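Methylaspartate ammonia-lyase (Citrobacter amalonaticus, PDB 1KKO) catalyses the reversible, magnesium-dependent anti elimination of ammonia from L-threo-3-methylaspartate to give mesaconate. Local coordinates at residues 63-75 / 359-371. Sequence-based numbering, arbitrary orientation.
Sequences AVAVGDCAAVQYS and GTCNETEISARTC. With SO4 (sulfate ion), chain C.
Asp68, on the edge strand of the N-terminal enolase-superfamily domain, meets Thr364 at the N-cap of a TIM-barrel helix; this buried contact joins the two domains beside the active site. Strand 64-69 and helix 365-371 cross at -111°. From Asp68, CB lies 3.3 Å from Thr364 OG1; CG sits beside the same hydroxyl; OD1 brushes Ile366 CD1 and accepts from Ser54; OD2 accepts a hydrogen bond from Thr364 OG1, 2.6 Å away, through its anti lone pair. That hydroxyl also accepts from Ser367 N while Ser367 OG accepts from Thr364 N, a capping box. Asp68 OD2 and Glu365 OE1 lie 3.9 Å apart; water 2, 2.7 Å from both, can donate to either, and with the Glu365 salt bridge to Arg404 of the second subunit probably eases the repulsion. The Ile366 side chain crosses that of Val66 at about a right angle, CD1 meeting CG2 at 3.9 Å. Thr360 and Cys361, assigned to substrate binding, hold a sulfate with Lys331, the proton acceptor, and Gln172. A chi1 of 178° swings Thr360 OG1 to where it accepts from Gln73 N and, in an ST turn, Asn362 N. Cys361 N reaches sulfate O3 at 2.7 Å, N-H...O angle 171°.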
loop_
_atom_site.group_PDB
_atom_site.type_symbol
_atom_site.label_atom_id
_atom_site.label_comp_id
_atom_site.label_asym_id
_atom_site.label_seq_id
_atom_site.Cartn_x
_atom_site.Cartn_y
_atom_site.Cartn_z
ATOM N N ALA A 63 11.726 7.476 21.870
ATOM C CA ALA A 63 11.489 7.167 20.463
ATOM C C ALA A 63 11.023 5.736 20.342
ATOM O O ALA A 63 11.309 4.904 21.192
ATOM C CB ALA A 63 12.739 7.378 19.644
ATOM N N VAL A 64 10.288 5.458 19.277
ATOM C CA VAL A 64 9.810 4.121 19.023
ATOM C C VAL A 64 10.316 3.664 17.679
ATOM O O VAL A 64 9.888 4.157 16.642
ATOM C CB VAL A 64 8.275 4.042 19.036
ATOM C CG1 VAL A 64 7.829 2.605 18.835
ATOM C CG2 VAL A 64 7.740 4.594 20.338
ATOM N N ALA A 65 11.232 2.703 17.703
ATOM C CA ALA A 65 11.792 2.119 16.482
ATOM C C ALA A 65 10.893 0.992 16.009
ATOM O O ALA A 65 10.348 0.262 16.824
ATOM C CB ALA A 65 13.188 1.614 16.752
ATOM N N VAL A 66 10.769 0.848 14.694
ATOM C CA VAL A 66 9.872 -0.140 14.128
ATOM C C VAL A 66 10.497 -1.003 13.042
ATOM O O VAL A 66 11.401 -0.582 12.305
ATOM C CB VAL A 66 8.583 0.529 13.557
ATOM C CG1 VAL A 66 7.866 1.309 14.632
ATOM C CG2 VAL A 66 8.893 1.448 12.378
ATOM N N GLY A 67 10.000 -2.226 12.968
ATOM C CA GLY A 67 10.392 -3.161 11.934
ATOM C C GLY A 67 9.316 -4.215 11.824
ATOM O O GLY A 67 8.580 -4.457 12.775
ATOM N N ASP A 68 9.227 -4.879 10.675
ATOM C CA ASP A 68 8.233 -5.928 10.482
ATOM C C ASP A 68 8.843 -7.247 10.058
ATOM O O ASP A 68 9.573 -7.328 9.070
ATOM C CB ASP A 68 7.222 -5.524 9.409
ATOM C CG ASP A 68 6.134 -4.616 9.916
ATOM O OD1 ASP A 68 5.881 -4.591 11.128
ATOM O OD2 ASP A 68 5.477 -3.910 9.141
ATOM N N CYS A 69 8.504 -8.274 10.816
ATOM C CA CYS A 69 8.824 -9.634 10.454
ATOM C C CYS A 69 7.862 -10.029 9.344
ATOM O O CYS A 69 6.648 -9.994 9.550
ATOM C CB CYS A 69 8.631 -10.563 11.644
ATOM S SG CYS A 69 9.601 -10.121 13.106
ATOM N N ALA A 70 8.396 -10.435 8.192
ATOM C CA ALA A 70 7.581 -10.773 7.031
ATOM C C ALA A 70 8.338 -11.783 6.195
ATOM O O ALA A 70 9.572 -11.841 6.253
ATOM C CB ALA A 70 7.274 -9.536 6.206
ATOM N N ALA A 71 7.596 -12.550 5.410
ATOM C CA ALA A 71 8.146 -13.608 4.587
ATOM C C ALA A 71 7.539 -13.550 3.195
ATOM O O ALA A 71 6.458 -12.981 2.991
ATOM C CB ALA A 71 7.883 -14.934 5.218
ATOM N N VAL A 72 8.211 -14.178 2.237
ATOM C CA VAL A 72 7.766 -14.090 0.857
ATOM C C VAL A 72 6.479 -14.853 0.577
ATOM O O VAL A 72 6.085 -15.753 1.315
ATOM C CB VAL A 72 8.867 -14.541 -0.137
ATOM C CG1 VAL A 72 10.163 -13.768 0.099
ATOM C CG2 VAL A 72 9.103 -16.010 -0.054
ATOM N N GLN A 73 5.836 -14.469 -0.512
ATOM C CA GLN A 73 4.603 -15.097 -0.955
ATOM C C GLN A 73 4.770 -16.608 -1.072
ATOM O O GLN A 73 3.986 -17.375 -0.526
ATOM C CB GLN A 73 4.199 -14.507 -2.309
ATOM C CG GLN A 73 2.985 -15.193 -2.971
ATOM C CD GLN A 73 2.546 -14.537 -4.282
ATOM O OE1 GLN A 73 1.461 -14.839 -4.799
ATOM N NE2 GLN A 73 3.362 -13.657 -4.817
ATOM N N TYR A 74 5.792 -17.032 -1.803
ATOM C CA TYR A 74 6.022 -18.455 -2.024
ATOM C C TYR A 74 6.949 -19.007 -0.936
ATOM O O TYR A 74 8.037 -19.524 -1.210
ATOM C CB TYR A 74 6.551 -18.684 -3.447
ATOM C CG TYR A 74 5.605 -18.164 -4.525
ATOM C CD1 TYR A 74 4.285 -18.585 -4.578
ATOM C CD2 TYR A 74 6.021 -17.225 -5.453
ATOM C CE1 TYR A 74 3.418 -18.110 -5.561
ATOM C CE2 TYR A 74 5.161 -16.740 -6.416
ATOM C CZ TYR A 74 3.864 -17.182 -6.471
ATOM O OH TYR A 74 3.011 -16.675 -7.440
ATOM N N SER A 75 6.490 -18.924 0.306
ATOM C CA SER A 75 7.249 -19.398 1.451
ATOM C C SER A 75 7.335 -20.921 1.432
ATOM O O SER A 75 6.430 -21.612 0.955
ATOM C CB SER A 75 6.616 -18.924 2.761
ATOM O OG SER A 75 6.969 -17.583 3.068
ATOM N N GLY A 359 12.527 -8.363 -3.178
ATOM C CA GLY A 359 11.623 -8.503 -2.058
ATOM C C GLY A 359 10.372 -9.217 -2.510
ATOM O O GLY A 359 10.405 -10.031 -3.441
ATOM N N THR A 360 9.257 -8.921 -1.855
ATOM C CA THR A 360 8.024 -9.631 -2.124
ATOM C C THR A 360 6.826 -8.726 -2.016
ATOM O O THR A 360 6.821 -7.749 -1.264
ATOM C CB THR A 360 7.904 -10.797 -1.123
ATOM O OG1 THR A 360 6.668 -11.512 -1.315
ATOM C CG2 THR A 360 7.907 -10.316 0.331
ATOM N N CYS A 361 5.790 -9.055 -2.772
ATOM C CA CYS A 361 4.497 -8.408 -2.589
ATOM C C CYS A 361 3.936 -8.684 -1.198
ATOM O O CYS A 361 3.096 -7.939 -0.716
ATOM C CB CYS A 361 3.481 -8.875 -3.633
ATOM S SG CYS A 361 3.132 -10.640 -3.656
ATOM N N ASN A 362 4.428 -9.728 -0.539
ATOM C CA ASN A 362 3.874 -10.162 0.732
ATOM C C ASN A 362 4.559 -9.593 1.959
ATOM O O ASN A 362 4.422 -10.149 3.030
ATOM C CB ASN A 362 3.864 -11.688 0.832
ATOM C CG ASN A 362 2.965 -12.182 1.936
ATOM O OD1 ASN A 362 1.864 -11.651 2.140
ATOM N ND2 ASN A 362 3.417 -13.209 2.647
ATOM N N GLU A 363 5.266 -8.480 1.822
ATOM C CA GLU A 363 5.868 -7.849 2.981
ATOM C C GLU A 363 5.042 -6.618 3.367
ATOM O O GLU A 363 3.831 -6.626 3.154
ATOM C CB GLU A 363 7.380 -7.648 2.832
ATOM C CG GLU A 363 7.874 -6.813 1.676
ATOM C CD GLU A 363 9.397 -6.840 1.637
ATOM O OE1 GLU A 363 9.985 -7.407 0.686
ATOM O OE2 GLU A 363 10.003 -6.292 2.572
ATOM N N THR A 364 5.648 -5.604 3.983
ATOM C CA THR A 364 4.861 -4.520 4.576
ATOM C C THR A 364 5.359 -3.145 4.197
ATOM O O THR A 364 6.391 -2.978 3.574
ATOM C CB THR A 364 4.847 -4.590 6.111
ATOM O OG1 THR A 364 6.130 -4.177 6.621
ATOM C CG2 THR A 364 4.604 -5.993 6.618
ATOM N N GLU A 365 4.601 -2.140 4.609
ATOM C CA GLU A 365 4.986 -0.764 4.374
ATOM C C GLU A 365 6.262 -0.427 5.133
ATOM O O GLU A 365 7.108 0.308 4.634
ATOM C CB GLU A 365 3.831 0.197 4.690
ATOM C CG GLU A 365 3.716 0.763 6.104
ATOM C CD GLU A 365 3.273 -0.205 7.187
ATOM O OE1 GLU A 365 3.326 -1.438 7.001
ATOM O OE2 GLU A 365 2.890 0.298 8.266
ATOM N N ILE A 366 6.411 -0.971 6.335
ATOM C CA ILE A 366 7.599 -0.706 7.137
ATOM C C ILE A 366 8.811 -1.418 6.568
ATOM O O ILE A 366 9.888 -0.840 6.496
ATOM C CB ILE A 366 7.379 -1.120 8.604
ATOM C CG1 ILE A 366 6.361 -0.184 9.253
ATOM C CG2 ILE A 366 8.701 -1.134 9.363
ATOM C CD1 ILE A 366 6.006 -0.517 10.664
ATOM N N SER A 367 8.666 -2.669 6.162
ATOM C CA SER A 367 9.823 -3.385 5.631
ATOM C C SER A 367 10.266 -2.734 4.331
ATOM O O SER A 367 11.461 -2.551 4.094
ATOM C CB SER A 367 9.546 -4.880 5.490
ATOM O OG SER A 367 8.574 -5.166 4.494
ATOM N N ALA A 368 9.318 -2.350 3.483
ATOM C CA ALA A 368 9.657 -1.690 2.232
ATOM C C ALA A 368 10.334 -0.348 2.485
ATOM O O ALA A 368 11.337 -0.028 1.844
ATOM C CB ALA A 368 8.428 -1.489 1.369
ATOM N N ARG A 369 9.797 0.441 3.406
ATOM C CA ARG A 369 10.366 1.740 3.707
ATOM C C ARG A 369 11.800 1.571 4.211
ATOM O O ARG A 369 12.697 2.342 3.858
ATOM C CB ARG A 369 9.487 2.445 4.739
ATOM C CG ARG A 369 9.850 3.862 5.006
ATOM C CD ARG A 369 8.867 4.537 5.903
ATOM N NE ARG A 369 8.882 3.998 7.257
ATOM C CZ ARG A 369 7.825 3.549 7.920
ATOM N NH1 ARG A 369 6.620 3.498 7.359
ATOM N NH2 ARG A 369 7.988 3.121 9.152
ATOM N N THR A 370 12.010 0.589 5.074
ATOM C CA THR A 370 13.340 0.335 5.600
ATOM C C THR A 370 14.297 -0.067 4.487
ATOM O O THR A 370 15.454 0.359 4.457
ATOM C CB THR A 370 13.288 -0.732 6.678
ATOM O OG1 THR A 370 12.402 -0.313 7.728
ATOM C CG2 THR A 370 14.645 -0.929 7.343
ATOM N N CYS A 371 13.823 -0.902 3.571
ATOM C CA CYS A 371 14.625 -1.300 2.425
ATOM C C CYS A 371 15.066 -0.111 1.575
ATOM O O CYS A 371 16.143 -0.154 0.967
ATOM C CB CYS A 371 13.885 -2.312 1.557
ATOM S SG CYS A 371 13.854 -3.996 2.257
HETATM S S SO4 C . 6.933 -12.124 -4.887
HETATM O O1 SO4 C . 7.160 -12.663 -3.522
HETATM O O2 SO4 C . 6.012 -13.147 -5.510
HETATM O O3 SO4 C . 6.286 -10.819 -4.820
HETATM O O4 SO4 C . 8.161 -12.039 -5.714
HETATM O O HOH W 1 12.193 1.096 10.231
HETATM O O HOH W 2 2.957 -3.012 9.184
HETATM O O HOH W 3 4.853 -11.860 5.479
#